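Local coordinates for protein diketoreductase (Acinetobacter baylyi, PDB 4E12) that reduces dicarbonyl compounds with NADH and probably acts as a (3S)-3-hydroxyacyl-CoA dehydrogenase in fatty acid beta-oxidation, at residues Gly231-Thr243 and Lys271-Tyr283. Numbering follows the deposited sequence.
With SO4 (sulfate ion), chain I.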
ATOM      1  N   GLY A 231       2.958   0.229   8.602  1.00 32.45           N
ATOM      2  CA  GLY A 231       1.571   0.219   8.171  1.00 28.22           C
ATOM      3  C   GLY A 231       0.986   1.615   7.993  1.00 30.19           C
ATOM      4  O   GLY A 231       1.628   2.615   8.331  1.00 29.73           O
ATOM      5  N   PRO A 232      -0.246   1.720   7.464  1.00 26.72           N
ATOM      6  CA  PRO A 232      -0.883   3.019   7.248  1.00 26.83           C
ATOM      7  C   PRO A 232      -0.798   4.026   8.381  1.00 27.61           C
ATOM      8  O   PRO A 232      -0.623   5.222   8.135  1.00 30.89           O
ATOM      9  CB  PRO A 232      -2.329   2.652   6.893  1.00 25.06           C
ATOM     10  CG  PRO A 232      -2.206   1.279   6.292  1.00 29.36           C
ATOM     11  CD  PRO A 232      -1.129   0.602   7.094  1.00 32.12           C
ATOM     12  N   PHE A 233      -0.944   3.580   9.618  1.00 27.72           N
ATOM     13  CA  PHE A 233      -1.007   4.567  10.693  1.00 27.99           C
ATOM     14  C   PHE A 233       0.379   5.051  11.095  1.00 30.60           C
ATOM     15  O   PHE A 233       0.563   6.218  11.453  1.00 30.86           O
ATOM     16  CB  PHE A 233      -1.905   4.082  11.838  1.00 28.76           C
ATOM     17  CG  PHE A 233      -3.349   3.961  11.417  1.00 30.18           C
ATOM     18  CD1 PHE A 233      -4.180   5.080  11.448  1.00 29.68           C
ATOM     19  CD2 PHE A 233      -3.873   2.747  10.980  1.00 26.36           C
ATOM     20  CE1 PHE A 233      -5.515   4.988  11.049  1.00 36.48           C
ATOM     21  CE2 PHE A 233      -5.209   2.654  10.575  1.00 27.37           C
ATOM     22  CZ  PHE A 233      -6.023   3.766  10.613  1.00 30.96           C
ATOM     23  N   GLU A 234       1.359   4.167  10.975  1.00 31.21           N
ATOM     24  CA  GLU A 234       2.743   4.579  11.149  1.00 30.75           C
ATOM     25  C   GLU A 234       3.060   5.613  10.075  1.00 33.10           C
ATOM     26  O   GLU A 234       3.722   6.615  10.347  1.00 33.00           O
ATOM     27  CB  GLU A 234       3.656   3.375  10.996  1.00 30.12           C
ATOM     28  CG  GLU A 234       3.377   2.291  11.985  1.00 36.14           C
ATOM     29  CD  GLU A 234       4.310   1.137  11.799  1.00 40.12           C
ATOM     30  OE1 GLU A 234       3.922   0.172  11.118  1.00 39.36           O
ATOM     31  OE2 GLU A 234       5.441   1.208  12.319  1.00 36.21           O
ATOM     32  N   ILE A 235       2.579   5.361   8.858  1.00 29.20           N
ATOM     33  CA  ILE A 235       2.728   6.301   7.742  1.00 31.21           C
ATOM     34  C   ILE A 235       2.011   7.619   8.021  1.00 29.07           C
ATOM     35  O   ILE A 235       2.590   8.676   7.771  1.00 31.90           O
ATOM     36  CB  ILE A 235       2.247   5.693   6.395  1.00 31.61           C
ATOM     37  CG1 ILE A 235       3.115   4.485   6.031  1.00 33.41           C
ATOM     38  CG2 ILE A 235       2.229   6.754   5.293  1.00 32.15           C
ATOM     39  CD1 ILE A 235       2.720   3.774   4.738  1.00 35.70           C
ATOM     40  N   PHE A 236       0.773   7.589   8.531  1.00 25.42           N
ATOM     41  CA  PHE A 236       0.089   8.839   8.935  1.00 27.53           C
ATOM     42  C   PHE A 236       0.909   9.687   9.906  1.00 27.90           C
ATOM     43  O   PHE A 236       0.925  10.922   9.813  1.00 29.29           O
ATOM     44  CB  PHE A 236      -1.273   8.575   9.612  1.00 26.67           C
ATOM     45  CG  PHE A 236      -2.414   8.379   8.651  1.00 31.42           C
ATOM     46  CD1 PHE A 236      -3.187   7.217   8.690  1.00 30.51           C
ATOM     47  CD2 PHE A 236      -2.721   9.361   7.712  1.00 30.36           C
ATOM     48  CE1 PHE A 236      -4.264   7.034   7.796  1.00 30.43           C
ATOM     49  CE2 PHE A 236      -3.793   9.195   6.812  1.00 31.35           C
ATOM     50  CZ  PHE A 236      -4.565   8.024   6.857  1.00 30.20           C
ATOM     51  N   ASP A 237       1.533   9.041  10.878  1.00 29.11           N
ATOM     52  CA  ASP A 237       2.396   9.772  11.816  1.00 29.59           C
ATOM     53  C   ASP A 237       3.553  10.480  11.097  1.00 30.59           C
ATOM     54  O   ASP A 237       3.922  11.598  11.452  1.00 28.19           O
ATOM     55  CB  ASP A 237       2.938   8.869  12.927  1.00 33.17           C
ATOM     56  CG  ASP A 237       1.888   8.500  13.964  1.00 30.68           C
ATOM     57  OD1 ASP A 237       0.811   9.124  13.996  1.00 31.75           O
ATOM     58  OD2 ASP A 237       2.150   7.582  14.768  1.00 31.66           O
ATOM     59  N   ILE A 238       4.123   9.829  10.095  1.00 28.64           N
ATOM     60  CA  ILE A 238       5.221  10.399   9.329  1.00 32.34           C
ATOM     61  C   ILE A 238       4.767  11.565   8.461  1.00 33.44           C
ATOM     62  O   ILE A 238       5.428  12.607   8.420  1.00 33.79           O
ATOM     63  CB  ILE A 238       5.892   9.310   8.476  1.00 30.45           C
ATOM     64  CG1 ILE A 238       6.566   8.308   9.408  1.00 32.95           C
ATOM     65  CG2 ILE A 238       6.852   9.936   7.483  1.00 37.51           C
ATOM     66  CD1 ILE A 238       7.048   7.075   8.753  1.00 31.13           C
ATOM     67  N   VAL A 239       3.644  11.389   7.775  1.00 31.16           N
ATOM     68  CA  VAL A 239       3.028  12.461   7.002  1.00 35.74           C
ATOM     69  C   VAL A 239       2.802  13.671   7.899  1.00 35.05           C
ATOM     70  O   VAL A 239       3.077  14.812   7.515  1.00 37.55           O
ATOM     71  CB  VAL A 239       1.654  12.022   6.427  1.00 37.05           C
ATOM     72  CG1 VAL A 239       0.980  13.177   5.688  1.00 36.25           C
ATOM     73  CG2 VAL A 239       1.838  10.852   5.484  1.00 36.71           C
ATOM     74  N   GLY A 240       2.312  13.410   9.106  1.00 31.60           N
ATOM     75  CA  GLY A 240       1.914  14.491   9.976  1.00 31.99           C
ATOM     76  C   GLY A 240       0.411  14.506  10.031  1.00 30.22           C
ATOM     77  O   GLY A 240      -0.254  14.466   8.988  1.00 31.62           O
ATOM     78  N   LEU A 241      -0.139  14.528  11.230  1.00 30.05           N
ATOM     79  CA  LEU A 241      -1.582  14.417  11.338  1.00 30.22           C
ATOM     80  C   LEU A 241      -2.279  15.733  11.033  1.00 32.63           C
ATOM     81  O   LEU A 241      -3.421  15.744  10.560  1.00 32.35           O
ATOM     82  CB  LEU A 241      -1.974  13.833  12.688  1.00 26.20           C
ATOM     83  CG  LEU A 241      -1.371  12.472  13.052  1.00 27.64           C
ATOM     84  CD1 LEU A 241      -2.054  11.998  14.346  1.00 25.65           C
ATOM     85  CD2 LEU A 241      -1.563  11.461  11.911  1.00 27.86           C
ATOM     86  N   THR A 242      -1.601  16.852  11.262  1.00 35.21           N
ATOM     87  CA  THR A 242      -2.196  18.122  10.880  1.00 32.14           C
ATOM     88  C   THR A 242      -2.361  18.120   9.356  1.00 33.70           C
ATOM     89  O   THR A 242      -3.392  18.534   8.818  1.00 32.59           O
ATOM     90  CB  THR A 242      -1.345  19.357  11.323  1.00 34.25           C
ATOM     91  OG1 THR A 242      -0.177  19.461  10.506  1.00 60.20           O
ATOM     92  CG2 THR A 242      -0.895  19.198  12.761  1.00 32.22           C
ATOM     93  N   THR A 243      -1.349  17.617   8.662  1.00 33.42           N
ATOM     94  CA  THR A 243      -1.398  17.497   7.207  1.00 34.96           C
ATOM     95  C   THR A 243      -2.490  16.524   6.769  1.00 36.88           C
ATOM     96  O   THR A 243      -3.253  16.808   5.839  1.00 31.94           O
ATOM     97  CB  THR A 243      -0.039  17.037   6.644  1.00 36.80           C
ATOM     98  OG1 THR A 243       0.977  17.980   7.025  1.00 38.88           O
ATOM     99  CG2 THR A 243      -0.100  16.925   5.128  1.00 41.08           C
ATOM    100  N   LYS A 271      -1.425  15.693  19.672  1.00 40.85           N
ATOM    101  CA  LYS A 271      -0.779  14.468  19.184  1.00 33.11           C
ATOM    102  C   LYS A 271      -0.736  14.504  17.664  1.00 36.47           C
ATOM    103  O   LYS A 271      -1.665  14.027  17.006  1.00 36.57           O
ATOM    104  CB  LYS A 271      -1.557  13.229  19.659  1.00 32.66           C
ATOM    105  CG  LYS A 271      -1.574  13.072  21.173  1.00 38.81           C
ATOM    106  CD  LYS A 271      -2.359  11.833  21.602  1.00 43.59           C
ATOM    107  CE  LYS A 271      -2.353  11.656  23.117  1.00 48.89           C
ATOM    108  NZ  LYS A 271      -3.080  10.414  23.532  1.00 64.31           N
ATOM    109  N   LEU A 272       0.331  15.072  17.105  1.00 34.33           N
ATOM    110  CA  LEU A 272       0.370  15.361  15.674  1.00 35.31           C
ATOM    111  C   LEU A 272       1.215  14.372  14.884  1.00 32.83           C
ATOM    112  O   LEU A 272       1.351  14.484  13.659  1.00 37.26           O
ATOM    113  CB  LEU A 272       0.868  16.787  15.446  1.00 39.48           C
ATOM    114  CG  LEU A 272       0.064  17.887  16.131  1.00 35.55           C
ATOM    115  CD1 LEU A 272       0.621  19.243  15.741  1.00 39.64           C
ATOM    116  CD2 LEU A 272      -1.389  17.780  15.708  1.00 35.22           C
ATOM    117  N   GLY A 273       1.778  13.395  15.581  1.00 30.36           N
ATOM    118  CA  GLY A 273       2.580  12.405  14.904  1.00 31.37           C
ATOM    119  C   GLY A 273       4.050  12.496  15.242  1.00 30.24           C
ATOM    120  O   GLY A 273       4.425  12.820  16.371  1.00 34.28           O
ATOM    121  N   LEU A 274       4.877  12.215  14.246  1.00 31.26           N
ATOM    122  CA  LEU A 274       6.320  12.137  14.395  1.00 40.50           C
ATOM    123  C   LEU A 274       6.877  13.452  14.951  1.00 47.99           C
ATOM    124  O   LEU A 274       7.709  13.451  15.864  1.00 48.75           O
ATOM    125  CB  LEU A 274       6.918  11.819  13.025  1.00 45.07           C
ATOM    126  CG  LEU A 274       8.221  11.040  12.956  1.00 47.57           C
ATOM    127  CD1 LEU A 274       8.063   9.748  13.749  1.00 51.22           C
ATOM    128  CD2 LEU A 274       8.530  10.744  11.494  1.00 43.39           C
ATOM    129  N   ALA A 275       6.378  14.566  14.428  1.00 49.14           N
ATOM    130  CA  ALA A 275       6.825  15.899  14.834  1.00 48.99           C
ATOM    131  C   ALA A 275       6.737  16.160  16.329  1.00 45.48           C
ATOM    132  O   ALA A 275       7.668  16.718  16.919  1.00 46.26           O
ATOM    133  CB  ALA A 275       6.045  16.972  14.082  1.00 56.14           C
ATOM    134  N   THR A 276       5.618  15.806  16.949  1.00 36.01           N
ATOM    135  CA  THR A 276       5.455  16.120  18.366  1.00 38.83           C
ATOM    136  C   THR A 276       5.933  14.962  19.219  1.00 36.64           C
ATOM    137  O   THR A 276       5.994  15.067  20.445  1.00 49.42           O
ATOM    138  CB  THR A 276       3.986  16.501  18.736  1.00 41.49           C
ATOM    139  OG1 THR A 276       3.105  15.406  18.450  1.00 44.35           O
ATOM    140  CG2 THR A 276       3.543  17.707  17.942  1.00 42.73           C
ATOM    141  N   GLY A 277       6.290  13.858  18.570  1.00 32.99           N
ATOM    142  CA  GLY A 277       6.736  12.698  19.320  1.00 35.07           C
ATOM    143  C   GLY A 277       5.632  11.722  19.689  1.00 35.52           C
ATOM    144  O   GLY A 277       5.882  10.713  20.352  1.00 35.29           O
ATOM    145  N   GLU A 278       4.404  12.015  19.266  1.00 31.68           N
ATOM    146  CA  GLU A 278       3.281  11.108  19.473  1.00 34.80           C
ATOM    147  C   GLU A 278       2.183  11.415  18.476  1.00 33.24           C
ATOM    148  O   GLU A 278       1.825  12.576  18.284  1.00 30.68           O
ATOM    149  CB  GLU A 278       2.702  11.235  20.880  1.00 38.96           C
ATOM    150  CG  GLU A 278       1.567  10.252  21.139  1.00 45.45           C
ATOM    151  CD  GLU A 278       1.110  10.218  22.579  1.00 52.40           C
ATOM    152  OE1 GLU A 278       1.656  10.979  23.403  1.00 48.71           O
ATOM    153  OE2 GLU A 278       0.208   9.409  22.888  1.00 41.90           O
ATOM    154  N   GLY A 279       1.684  10.371  17.829  1.00 34.68           N
ATOM    155  CA  GLY A 279       0.483  10.463  17.019  1.00 28.98           C
ATOM    156  C   GLY A 279      -0.409   9.259  17.280  1.00 31.61           C
ATOM    157  O   GLY A 279      -0.831   9.031  18.416  1.00 35.85           O
ATOM    158  N   PHE A 280      -0.696   8.472  16.252  1.00 28.30           N
ATOM    159  CA  PHE A 280      -1.284   7.163  16.495  1.00 29.63           C
ATOM    160  C   PHE A 280      -0.383   6.325  17.409  1.00 39.60           C
ATOM    161  O   PHE A 280      -0.868   5.516  18.205  1.00 35.09           O
ATOM    162  CB  PHE A 280      -1.546   6.450  15.174  1.00 37.59           C
ATOM    163  CG  PHE A 280      -2.690   7.022  14.429  1.00 38.18           C
ATOM    164  CD1 PHE A 280      -3.991   6.683  14.789  1.00 37.65           C
ATOM    165  CD2 PHE A 280      -2.488   7.901  13.376  1.00 35.69           C
ATOM    166  CE1 PHE A 280      -5.067   7.214  14.108  1.00 33.85           C
ATOM    167  CE2 PHE A 280      -3.552   8.436  12.689  1.00 37.19           C
ATOM    168  CZ  PHE A 280      -4.851   8.093  13.054  1.00 33.95           C
ATOM    169  N   TYR A 281       0.928   6.514  17.293  1.00 34.92           N
ATOM    170  CA  TYR A 281       1.880   5.835  18.179  1.00 36.66           C
ATOM    171  C   TYR A 281       2.637   6.836  19.022  1.00 38.39           C
ATOM    172  O   TYR A 281       2.691   8.022  18.692  1.00 30.94           O
ATOM    173  CB  TYR A 281       2.892   5.009  17.382  1.00 32.63           C
ATOM    174  CG  TYR A 281       2.262   3.888  16.607  1.00 36.28           C
ATOM    175  CD1 TYR A 281       2.093   2.615  17.178  1.00 33.94           C
ATOM    176  CD2 TYR A 281       1.829   4.092  15.300  1.00 34.34           C
ATOM    177  CE1 TYR A 281       1.504   1.575  16.444  1.00 35.03           C
ATOM    178  CE2 TYR A 281       1.243   3.073  14.566  1.00 33.78           C
ATOM    179  CZ  TYR A 281       1.082   1.818  15.135  1.00 36.88           C
ATOM    180  OH  TYR A 281       0.499   0.829  14.375  1.00 39.35           O
ATOM    181  N   ARG A 282       3.227   6.349  20.112  1.00 40.29           N
ATOM    182  CA  ARG A 282       4.046   7.184  20.984  1.00 43.33           C
ATOM    183  C   ARG A 282       5.506   6.917  20.633  1.00 36.67           C
ATOM    184  O   ARG A 282       5.914   5.764  20.504  1.00 41.71           O
ATOM    185  CB  ARG A 282       3.766   6.849  22.455  1.00 41.46           C
ATOM    186  CG  ARG A 282       4.385   7.821  23.442  1.00 62.69           C
ATOM    187  CD  ARG A 282       3.883   7.566  24.857  1.00 85.98           C
ATOM    188  NE  ARG A 282       4.294   8.627  25.773  1.00105.53           N
ATOM    189  CZ  ARG A 282       3.996   8.656  27.068  1.00113.85           C
ATOM    190  NH1 ARG A 282       3.282   7.678  27.612  1.00 86.90           N
ATOM    191  NH2 ARG A 282       4.409   9.664  27.825  1.00104.29           N
ATOM    192  N   TYR A 283       6.281   7.980  20.440  1.00 39.74           N
ATOM    193  CA  TYR A 283       7.668   7.849  19.996  1.00 39.00           C
ATOM    194  C   TYR A 283       8.639   8.279  21.095  1.00 44.30           C
ATOM    195  O   TYR A 283       8.166   8.777  22.144  1.00 57.00           O
ATOM    196  CB  TYR A 283       7.892   8.654  18.704  1.00 36.20           C
ATOM    197  CG  TYR A 283       7.002   8.155  17.600  1.00 35.84           C
ATOM    198  CD1 TYR A 283       5.765   8.758  17.338  1.00 38.49           C
ATOM    199  CD2 TYR A 283       7.389   7.069  16.819  1.00 40.07           C
ATOM    200  CE1 TYR A 283       4.932   8.281  16.323  1.00 36.84           C
ATOM    201  CE2 TYR A 283       6.571   6.587  15.804  1.00 40.18           C
ATOM    202  CZ  TYR A 283       5.346   7.200  15.562  1.00 37.82           C
ATOM    203  OH  TYR A 283       4.558   6.714  14.558  1.00 34.42           O
TER
HETATM  204  S   SO4 I 408       2.334  18.011  10.966  1.00 56.49           S
HETATM  205  O1  SO4 I 408       1.684  17.972  12.282  1.00 45.06           O
HETATM  206  O2  SO4 I 408       3.595  17.248  10.997  1.00 47.99           O
HETATM  207  O3  SO4 I 408       2.627  19.412  10.622  1.00 57.88           O
HETATM  208  O4  SO4 I 408       1.428  17.432   9.953  1.00 54.97           O
HETATM  209  O   HOH W   1       5.700   6.175  12.134  1.00 35.64           O
HETATM  210  O   HOH W   2       5.655  14.245  11.075  1.00 39.11           O
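The carboxylate of D237 binds three donors of the C-terminal tail. D237 OD1 accepts a hydrogen bond from F280 N at 2.8 Å on its syn lone pair. OD2 takes two bonds. Its syn lone pair receives the N-H of Y281. Y283 OH donates to the anti lone pair of D237 OD2 at 2.6 Å. The Y283 ring stands at 80° to the carboxylate. Together these bonds fix the rotation of the buried carboxylate and probably favour its charged form. A water donates to both Y283 OH and E234 O.

Two backbone bonds also join the segments. L274 N reaches D237 O at 3.0 Å. L241 N, at the start of the next helix, donates a hydrogen bond to L272 O at 2.8 Å. G273 lies close against the helix end, its CA 3.8 Å from D237 O.

The apolar part centres on F280. F233 meets it in a T-shaped stack, centroids 4.7 Å apart, with CD1 over the centre of the F280 face. With CG anti to the carbonyl carbon (chi1 -73°), the F280 ring reaches in among F233, F236 and L241. F236 CB and L241 CD2 both touch F280 CE2. E234 CG packs against Y281 CE2 at 3.4 Å. On the outer side, the I238 and L274 side chains lie side by side, meeting at CG1 and CD2.

The tail thus closes over helix 232-239 and the start of helix 241-249 in the all-helical C-terminal domain of the 3-hydroxyacyl-CoA dehydrogenase family. D219 of helix 215-226 binds Y281 OH and F233 N, and R223 pairs with E234. F280 also packs on L208 of helix 193-209 and on L262 and Y266 of helix 253-267.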